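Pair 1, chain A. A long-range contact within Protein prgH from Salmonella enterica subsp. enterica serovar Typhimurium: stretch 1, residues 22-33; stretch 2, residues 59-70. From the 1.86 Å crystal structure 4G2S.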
# COMPACT_ATOMS: atom_id res chain seq x y z
N PRO A 22 -2.57 2.09 22.86
CA PRO A 22 -1.80 2.06 24.11
C PRO A 22 -0.84 3.21 24.12
O PRO A 22 -0.22 3.53 23.11
CB PRO A 22 -1.04 0.72 24.02
CG PRO A 22 -0.88 0.44 22.57
CD PRO A 22 -2.12 1.06 21.91
N LEU A 23 -0.65 3.81 25.27
CA LEU A 23 0.31 4.87 25.41
C LEU A 23 1.58 4.36 26.07
O LEU A 23 1.54 3.66 27.06
CB LEU A 23 -0.23 5.98 26.28
CG LEU A 23 -1.40 6.79 25.84
CD1 LEU A 23 -1.81 7.69 27.01
CD2 LEU A 23 -1.01 7.59 24.61
N LEU A 24 2.70 4.72 25.52
CA LEU A 24 3.97 4.44 26.23
C LEU A 24 4.34 5.55 27.18
O LEU A 24 3.89 6.69 27.07
CB LEU A 24 5.10 4.19 25.23
CG LEU A 24 5.37 2.71 24.97
CD1 LEU A 24 5.88 2.01 26.25
CD2 LEU A 24 4.15 1.98 24.41
N THR A 25 5.14 5.20 28.18
CA THR A 25 5.73 6.23 29.01
C THR A 25 6.46 7.16 28.10
O THR A 25 7.17 6.72 27.19
CB THR A 25 6.73 5.62 29.99
OG1 THR A 25 6.08 4.55 30.65
CG2 THR A 25 7.18 6.65 31.02
N GLY A 26 6.30 8.46 28.36
CA GLY A 26 6.91 9.46 27.50
C GLY A 26 5.88 10.09 26.58
O GLY A 26 4.73 10.29 27.00
N ARG A 27 6.28 10.40 25.35
CA ARG A 27 5.51 11.19 24.39
C ARG A 27 4.97 10.31 23.29
O ARG A 27 5.74 9.62 22.65
CB ARG A 27 6.39 12.26 23.74
CG ARG A 27 5.89 12.78 22.37
CD ARG A 27 6.98 13.11 21.31
NE ARG A 27 7.13 12.13 20.19
CZ ARG A 27 7.21 12.42 18.87
NH1 ARG A 27 7.13 13.69 18.37
NH2 ARG A 27 7.38 11.42 18.00
N THR A 28 3.65 10.35 23.07
CA THR A 28 3.02 9.72 21.92
C THR A 28 2.37 10.80 21.06
O THR A 28 1.61 11.60 21.56
CB THR A 28 1.97 8.68 22.37
OG1 THR A 28 2.61 7.77 23.28
CG2 THR A 28 1.49 7.88 21.20
N LEU A 29 2.72 10.79 19.78
CA LEU A 29 2.12 11.64 18.71
C LEU A 29 0.92 11.03 18.00
O LEU A 29 0.94 9.85 17.56
CB LEU A 29 3.15 11.96 17.67
CG LEU A 29 2.76 12.94 16.49
CD1 LEU A 29 2.45 14.29 17.07
CD2 LEU A 29 3.97 13.03 15.47
N PHE A 30 -0.10 11.85 17.88
CA PHE A 30 -1.29 11.60 17.13
C PHE A 30 -1.37 12.63 16.00
O PHE A 30 -1.53 13.82 16.22
CB PHE A 30 -2.53 11.65 18.04
CG PHE A 30 -2.56 10.53 19.02
CD1 PHE A 30 -1.84 10.64 20.20
CD2 PHE A 30 -3.18 9.36 18.72
CE1 PHE A 30 -1.82 9.59 21.11
CE2 PHE A 30 -3.18 8.28 19.65
CZ PHE A 30 -2.50 8.41 20.83
N VAL A 31 -1.30 12.13 14.77
CA VAL A 31 -1.47 12.96 13.59
C VAL A 31 -2.90 12.71 13.15
O VAL A 31 -3.29 11.54 12.98
CB VAL A 31 -0.54 12.55 12.43
CG1 VAL A 31 -0.85 13.40 11.16
CG2 VAL A 31 0.92 12.66 12.83
N VAL A 32 -3.66 13.81 13.03
CA VAL A 32 -5.08 13.79 12.84
C VAL A 32 -5.43 14.69 11.62
O VAL A 32 -5.20 15.92 11.58
CB VAL A 32 -5.85 14.33 14.05
CG1 VAL A 32 -7.33 14.07 13.92
CG2 VAL A 32 -5.38 13.79 15.37
N GLY A 33 -5.98 14.07 10.60
CA GLY A 33 -6.24 14.80 9.38
C GLY A 33 -6.65 13.95 8.19
O GLY A 33 -7.13 12.82 8.32
N GLY A 59 -11.23 19.74 10.85
CA GLY A 59 -10.97 20.22 12.21
C GLY A 59 -9.92 19.40 12.95
O GLY A 59 -9.83 19.48 14.19
N GLY A 60 -9.14 18.62 12.22
CA GLY A 60 -8.13 17.77 12.85
C GLY A 60 -6.94 18.61 13.33
O GLY A 60 -6.46 19.48 12.63
N VAL A 61 -6.48 18.35 14.53
CA VAL A 61 -5.31 19.00 15.09
C VAL A 61 -4.36 17.90 15.63
O VAL A 61 -4.84 17.05 16.35
CB VAL A 61 -5.68 19.87 16.29
CG1 VAL A 61 -4.42 20.46 16.92
CG2 VAL A 61 -6.62 21.03 15.89
N ASN A 62 -3.07 18.00 15.33
CA ASN A 62 -2.10 16.97 15.83
C ASN A 62 -1.88 17.24 17.31
O ASN A 62 -1.95 18.44 17.76
CB ASN A 62 -0.81 17.07 15.07
CG ASN A 62 -0.95 16.69 13.55
OD1 ASN A 62 -2.07 16.33 13.07
ND2 ASN A 62 0.16 16.70 12.84
N PHE A 63 -1.62 16.20 18.04
CA PHE A 63 -1.35 16.40 19.44
C PHE A 63 -0.40 15.35 20.00
O PHE A 63 -0.27 14.28 19.40
CB PHE A 63 -2.65 16.46 20.23
CG PHE A 63 -3.46 15.20 20.22
CD1 PHE A 63 -3.33 14.25 21.18
CD2 PHE A 63 -4.42 15.01 19.22
CE1 PHE A 63 -4.13 13.11 21.21
CE2 PHE A 63 -5.21 13.89 19.23
CZ PHE A 63 -5.05 12.89 20.19
N GLU A 64 0.26 15.65 21.13
CA GLU A 64 1.05 14.68 21.87
C GLU A 64 0.46 14.47 23.21
O GLU A 64 0.08 15.42 23.90
CB GLU A 64 2.53 15.09 22.01
CG GLU A 64 3.19 15.60 20.73
CD GLU A 64 4.70 15.73 20.88
OE1 GLU A 64 5.42 15.78 19.88
OE2 GLU A 64 5.20 15.67 22.04
N ILE A 65 0.46 13.23 23.62
CA ILE A 65 0.20 12.85 25.01
C ILE A 65 1.50 12.47 25.71
O ILE A 65 2.33 11.67 25.21
CB ILE A 65 -0.87 11.75 25.11
CG1 ILE A 65 -2.16 12.31 24.49
CG2 ILE A 65 -1.06 11.33 26.57
CD1 ILE A 65 -3.40 11.56 24.85
N GLN A 66 1.70 13.12 26.87
CA GLN A 66 2.89 12.89 27.68
C GLN A 66 2.53 12.26 29.02
O GLN A 66 1.77 12.86 29.77
CB GLN A 66 3.62 14.19 27.97
CG GLN A 66 4.97 13.97 28.60
CD GLN A 66 5.79 15.25 28.76
OE1 GLN A 66 5.47 16.29 28.20
NE2 GLN A 66 6.87 15.14 29.51
N VAL A 67 3.12 11.12 29.33
CA VAL A 67 2.82 10.32 30.53
C VAL A 67 4.15 10.33 31.25
O VAL A 67 5.12 9.70 30.74
CB VAL A 67 2.44 8.88 30.17
CG1 VAL A 67 2.29 8.00 31.41
CG2 VAL A 67 1.18 8.81 29.29
N ASP A 68 4.23 11.04 32.41
CA ASP A 68 5.51 11.16 33.13
C ASP A 68 5.93 9.78 33.59
O ASP A 68 5.12 8.86 33.64
CB ASP A 68 5.51 12.20 34.30
CG ASP A 68 4.77 11.72 35.58
OD1 ASP A 68 3.93 10.79 35.51
OD2 ASP A 68 5.05 12.29 36.69
N THR A 69 7.20 9.64 33.93
CA THR A 69 7.80 8.33 34.17
C THR A 69 7.03 7.65 35.30
O THR A 69 6.80 6.44 35.28
CB THR A 69 9.29 8.44 34.54
OG1 THR A 69 9.42 8.90 35.89
CG2 THR A 69 10.04 9.41 33.59
N ASP A 70 6.62 8.46 36.26
CA ASP A 70 5.84 8.02 37.41
C ASP A 70 4.40 7.61 37.13
O ASP A 70 3.78 6.93 37.96
CB ASP A 70 5.83 9.14 38.46
CG ASP A 70 6.14 8.62 39.84
OD1 ASP A 70 6.42 7.41 39.95
OD2 ASP A 70 6.13 9.39 40.81

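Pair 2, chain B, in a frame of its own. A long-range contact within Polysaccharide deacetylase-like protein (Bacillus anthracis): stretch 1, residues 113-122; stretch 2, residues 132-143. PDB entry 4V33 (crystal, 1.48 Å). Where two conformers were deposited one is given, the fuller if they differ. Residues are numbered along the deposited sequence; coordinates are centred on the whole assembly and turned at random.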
# COMPACT_ATOMS: atom_id res chain seq x y z
N LYS B 113 11.06 -12.18 6.31
CA LYS B 113 10.23 -10.99 6.21
C LYS B 113 10.96 -9.85 5.50
O LYS B 113 12.19 -9.79 5.50
CB LYS B 113 9.77 -10.53 7.59
CG LYS B 113 8.81 -11.47 8.29
CD LYS B 113 8.78 -11.14 9.79
CE LYS B 113 7.63 -11.82 10.52
NZ LYS B 113 7.61 -11.41 11.95
N ARG B 114 10.19 -8.95 4.90
CA ARG B 114 10.74 -7.86 4.11
C ARG B 114 10.25 -6.51 4.65
O ARG B 114 9.72 -6.43 5.76
CB ARG B 114 10.37 -8.05 2.64
CG ARG B 114 10.90 -9.37 2.08
CD ARG B 114 10.51 -9.61 0.62
NE ARG B 114 10.96 -8.52 -0.23
CZ ARG B 114 12.19 -8.42 -0.72
NH1 ARG B 114 13.10 -9.35 -0.44
NH2 ARG B 114 12.51 -7.39 -1.48
N GLY B 115 10.46 -5.45 3.89
CA GLY B 115 10.12 -4.12 4.36
C GLY B 115 11.30 -3.34 4.91
O GLY B 115 12.46 -3.66 4.63
N GLU B 116 10.98 -2.32 5.69
CA GLU B 116 12.00 -1.45 6.29
C GLU B 116 12.58 -2.07 7.57
O GLU B 116 11.85 -2.51 8.47
CB GLU B 116 11.41 -0.09 6.61
CG GLU B 116 12.42 0.94 7.13
CD GLU B 116 11.74 2.21 7.59
OE1 GLU B 116 11.16 2.21 8.69
OE2 GLU B 116 11.76 3.19 6.83
N PHE B 117 13.90 -2.11 7.62
CA PHE B 117 14.63 -2.53 8.81
C PHE B 117 15.40 -1.32 9.33
O PHE B 117 16.15 -0.70 8.59
CB PHE B 117 15.63 -3.63 8.46
CG PHE B 117 15.00 -4.93 8.05
CD1 PHE B 117 14.46 -5.09 6.78
CD2 PHE B 117 14.98 -6.01 8.92
CE1 PHE B 117 13.90 -6.30 6.39
CE2 PHE B 117 14.43 -7.22 8.54
CZ PHE B 117 13.87 -7.36 7.27
N GLN B 118 15.21 -1.00 10.61
CA GLN B 118 16.00 0.06 11.24
C GLN B 118 17.30 -0.50 11.81
O GLN B 118 17.35 -1.66 12.25
CB GLN B 118 15.18 0.78 12.31
CG GLN B 118 14.03 1.56 11.68
CD GLN B 118 13.23 2.38 12.67
OE1 GLN B 118 13.78 3.20 13.41
NE2 GLN B 118 11.92 2.17 12.68
N ILE B 119 18.35 0.31 11.77
CA ILE B 119 19.68 -0.09 12.21
C ILE B 119 20.26 0.98 13.13
O ILE B 119 20.36 2.14 12.75
CB ILE B 119 20.65 -0.27 11.01
CG1 ILE B 119 20.06 -1.23 9.97
CG2 ILE B 119 22.02 -0.75 11.49
CD1 ILE B 119 20.78 -1.21 8.62
N GLU B 120 20.62 0.59 14.35
CA GLU B 120 21.33 1.48 15.27
C GLU B 120 22.67 0.86 15.58
O GLU B 120 22.73 -0.26 16.09
CB GLU B 120 20.59 1.64 16.60
CG GLU B 120 19.24 2.31 16.55
CD GLU B 120 18.67 2.49 17.96
OE1 GLU B 120 19.25 1.92 18.92
OE2 GLU B 120 17.66 3.20 18.10
N ALA B 121 23.74 1.59 15.30
CA ALA B 121 25.08 1.07 15.53
C ALA B 121 25.74 1.72 16.73
O ALA B 121 25.67 2.94 16.91
CB ALA B 121 25.94 1.28 14.30
N ILE B 122 26.38 0.90 17.56
CA ILE B 122 27.25 1.38 18.62
C ILE B 122 28.61 0.74 18.46
O ILE B 122 28.74 -0.31 17.84
CB ILE B 122 26.69 1.06 20.04
CG1 ILE B 122 26.71 -0.45 20.33
CG2 ILE B 122 25.31 1.67 20.22
CD1 ILE B 122 26.25 -0.80 21.73
N PRO B 132 28.26 5.64 21.16
CA PRO B 132 27.17 5.83 20.20
C PRO B 132 27.74 6.17 18.83
O PRO B 132 28.64 7.00 18.73
CB PRO B 132 26.40 7.03 20.77
CG PRO B 132 26.84 7.15 22.20
CD PRO B 132 28.25 6.64 22.24
N LEU B 133 27.22 5.53 17.79
CA LEU B 133 27.68 5.86 16.45
C LEU B 133 26.57 6.56 15.67
O LEU B 133 26.44 7.78 15.73
CB LEU B 133 28.19 4.60 15.73
CG LEU B 133 29.38 3.93 16.43
CD1 LEU B 133 29.77 2.64 15.72
CD2 LEU B 133 30.59 4.87 16.56
N THR B 134 25.75 5.80 14.96
CA THR B 134 24.74 6.41 14.11
C THR B 134 23.58 5.45 13.83
O THR B 134 23.61 4.29 14.24
CB THR B 134 25.38 6.93 12.80
OG1 THR B 134 24.42 7.66 12.03
CG2 THR B 134 25.95 5.77 11.99
N LYS B 135 22.55 5.95 13.16
CA LYS B 135 21.37 5.17 12.84
C LYS B 135 21.10 5.27 11.35
O LYS B 135 21.44 6.27 10.72
CB LYS B 135 20.16 5.69 13.61
CG LYS B 135 20.33 5.76 15.12
CD LYS B 135 19.10 6.36 15.77
CE LYS B 135 19.23 6.38 17.29
NZ LYS B 135 20.38 7.20 17.74
N SER B 136 20.48 4.22 10.80
CA SER B 136 20.06 4.24 9.41
C SER B 136 18.94 3.22 9.24
O SER B 136 18.36 2.75 10.21
CB SER B 136 21.23 3.90 8.49
OG SER B 136 20.92 4.19 7.13
N ALA B 137 18.65 2.91 7.99
CA ALA B 137 17.64 1.92 7.66
C ALA B 137 17.96 1.31 6.31
O ALA B 137 18.68 1.90 5.49
CB ALA B 137 16.25 2.55 7.65
N ILE B 138 17.43 0.12 6.09
CA ILE B 138 17.50 -0.54 4.80
C ILE B 138 16.13 -1.11 4.47
O ILE B 138 15.45 -1.65 5.35
CB ILE B 138 18.56 -1.66 4.78
CG1 ILE B 138 18.64 -2.30 3.40
CG2 ILE B 138 18.29 -2.70 5.87
CD1 ILE B 138 19.83 -3.20 3.22
N THR B 139 15.71 -0.96 3.22
CA THR B 139 14.38 -1.41 2.84
C THR B 139 14.41 -2.46 1.73
O THR B 139 14.91 -2.21 0.64
CB THR B 139 13.49 -0.23 2.39
OG1 THR B 139 13.33 0.68 3.49
CG2 THR B 139 12.11 -0.75 1.96
N PHE B 140 13.89 -3.64 2.05
CA PHE B 140 13.66 -4.68 1.06
C PHE B 140 12.20 -4.58 0.62
O PHE B 140 11.29 -4.97 1.36
CB PHE B 140 13.98 -6.06 1.65
CG PHE B 140 15.45 -6.26 1.93
CD1 PHE B 140 16.00 -5.85 3.12
CD2 PHE B 140 16.27 -6.82 0.97
CE1 PHE B 140 17.36 -6.01 3.36
CE2 PHE B 140 17.62 -6.99 1.20
CZ PHE B 140 18.17 -6.58 2.40
N GLU B 141 11.98 -4.05 -0.58
CA GLU B 141 10.64 -3.69 -1.03
C GLU B 141 9.62 -4.81 -0.89
O GLU B 141 9.88 -5.95 -1.30
CB GLU B 141 10.66 -3.22 -2.49
CG GLU B 141 11.37 -1.89 -2.72
CD GLU B 141 10.67 -0.73 -2.03
OE1 GLU B 141 9.47 -0.84 -1.72
OE2 GLU B 141 11.34 0.31 -1.79
N GLN B 142 8.49 -4.49 -0.28
CA GLN B 142 7.39 -5.44 -0.14
C GLN B 142 6.41 -5.33 -1.29
O GLN B 142 6.13 -4.24 -1.79
CB GLN B 142 6.63 -5.20 1.17
CG GLN B 142 7.48 -5.35 2.40
CD GLN B 142 6.66 -5.55 3.66
OE1 GLN B 142 6.79 -6.57 4.33
NE2 GLN B 142 5.86 -4.55 4.02
N LYS B 143 5.88 -6.47 -1.70
CA LYS B 143 4.81 -6.49 -2.69
C LYS B 143 3.53 -5.98 -2.04
O LYS B 143 3.30 -6.17 -0.84
CB LYS B 143 4.63 -7.89 -3.27
CG LYS B 143 4.04 -8.90 -2.30
CD LYS B 143 4.14 -10.32 -2.85
CE LYS B 143 3.50 -11.32 -1.90
NZ LYS B 143 4.14 -11.31 -0.56
O HOH W 1 7.41 -9.53 4.33
O HOH W 2 11.64 2.66 3.87

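Pair 1 and pair 2 share one backbone arrangement: two antiparallel strands in direct register. The N-to-C directions of the strands lie at 159° in pair 1 and 160° in pair 2. The central 14 residues superpose with an RMSD of 0.7 Å.

The match begins at Thr A25 and Arg B114. Thr A25 CG2 lies 3.6 Å from Thr A69 CA, while Arg B114 NE and NH2 both donate to Glu B141 O, each at 3.0 Å. Next, Gly A26 falls on Gly B115, and Val A67 falls on Phe B140. Each glycine makes two backbone hydrogen bonds to its partner. In pair 1 these are Gly A26 N to Val A67 O (2.9 Å) and Val A67 N to Gly A26 O (3.0 Å). In pair 2 they are Gly B115 N to Phe B140 O (2.7 Å) and Phe B140 N to Gly B115 O (2.9 Å). Both glycines have backbone angles that would jam a CB against the preceding carbonyl oxygen.

The next hydrogen-bonded pairs also coincide. Thr A28 and Ile A65 match Phe B117 and Ile B138. Phe A30 and Phe A63 match Ile B119 and Ser B136. Side chains of these pairs lie on the same face as those of Val A67 and Phe B140, and here the packing differs.

In pair 1 the aromatic residues are Phe A30 and Phe A63, directly across from each other. Their planes are near parallel, at 12°, but slid apart so that the rings barely overlap. Phe A30 CB sits over the face of the Phe A63 ring, 3.7 Å from its centroid. In pair 2 the matching residues are Ile B119 and Ser B136. The aromatic residues occur instead at Phe B117 and Phe B140, which match Thr A28 and Val A67. These two are diagonal neighbours, with planes at 89° and an oblique approach; Phe B117 CE1 is 3.9 Å from Phe B140 CD1.

Ile A65 and Ile B138 are the one matched pair with the same side chain. Each touches the residue matched at the Phe A30 position. Ile A65 CG1 lies 4.4 Å from Phe A30 CE1. Ile B138 CG2 lies 4.0 Å from Ile B119 CD1, and also 3.8 Å from Phe B117 CB.

Val A32 matches Ala B121 more loosely, at 1.5 Å between CA atoms. Val A32 CG2 packs 3.9 Å from Phe A63 CE2. The smaller Ala B121 has its CB 4.3 Å from Leu B133 CB. The backbone bonding differs too. Val A32 N donates to a side chain, Asn A62 OD1, at 3.0 Å. Ala B121 N donates to a main-chain oxygen, Thr B134 O, at 2.9 Å.

The other face carries polar links. In pair 1, Arg A27 NH1 forms a salt bridge with Glu A64 OE1 at 3.1 Å. The matching residues, Glu B116 and Ala B137, cannot form one. Instead, a water lies 3.0 Å from Glu B116 OE2 and 2.6 Å from Thr B139 OG1, and so joins two directly paired residues.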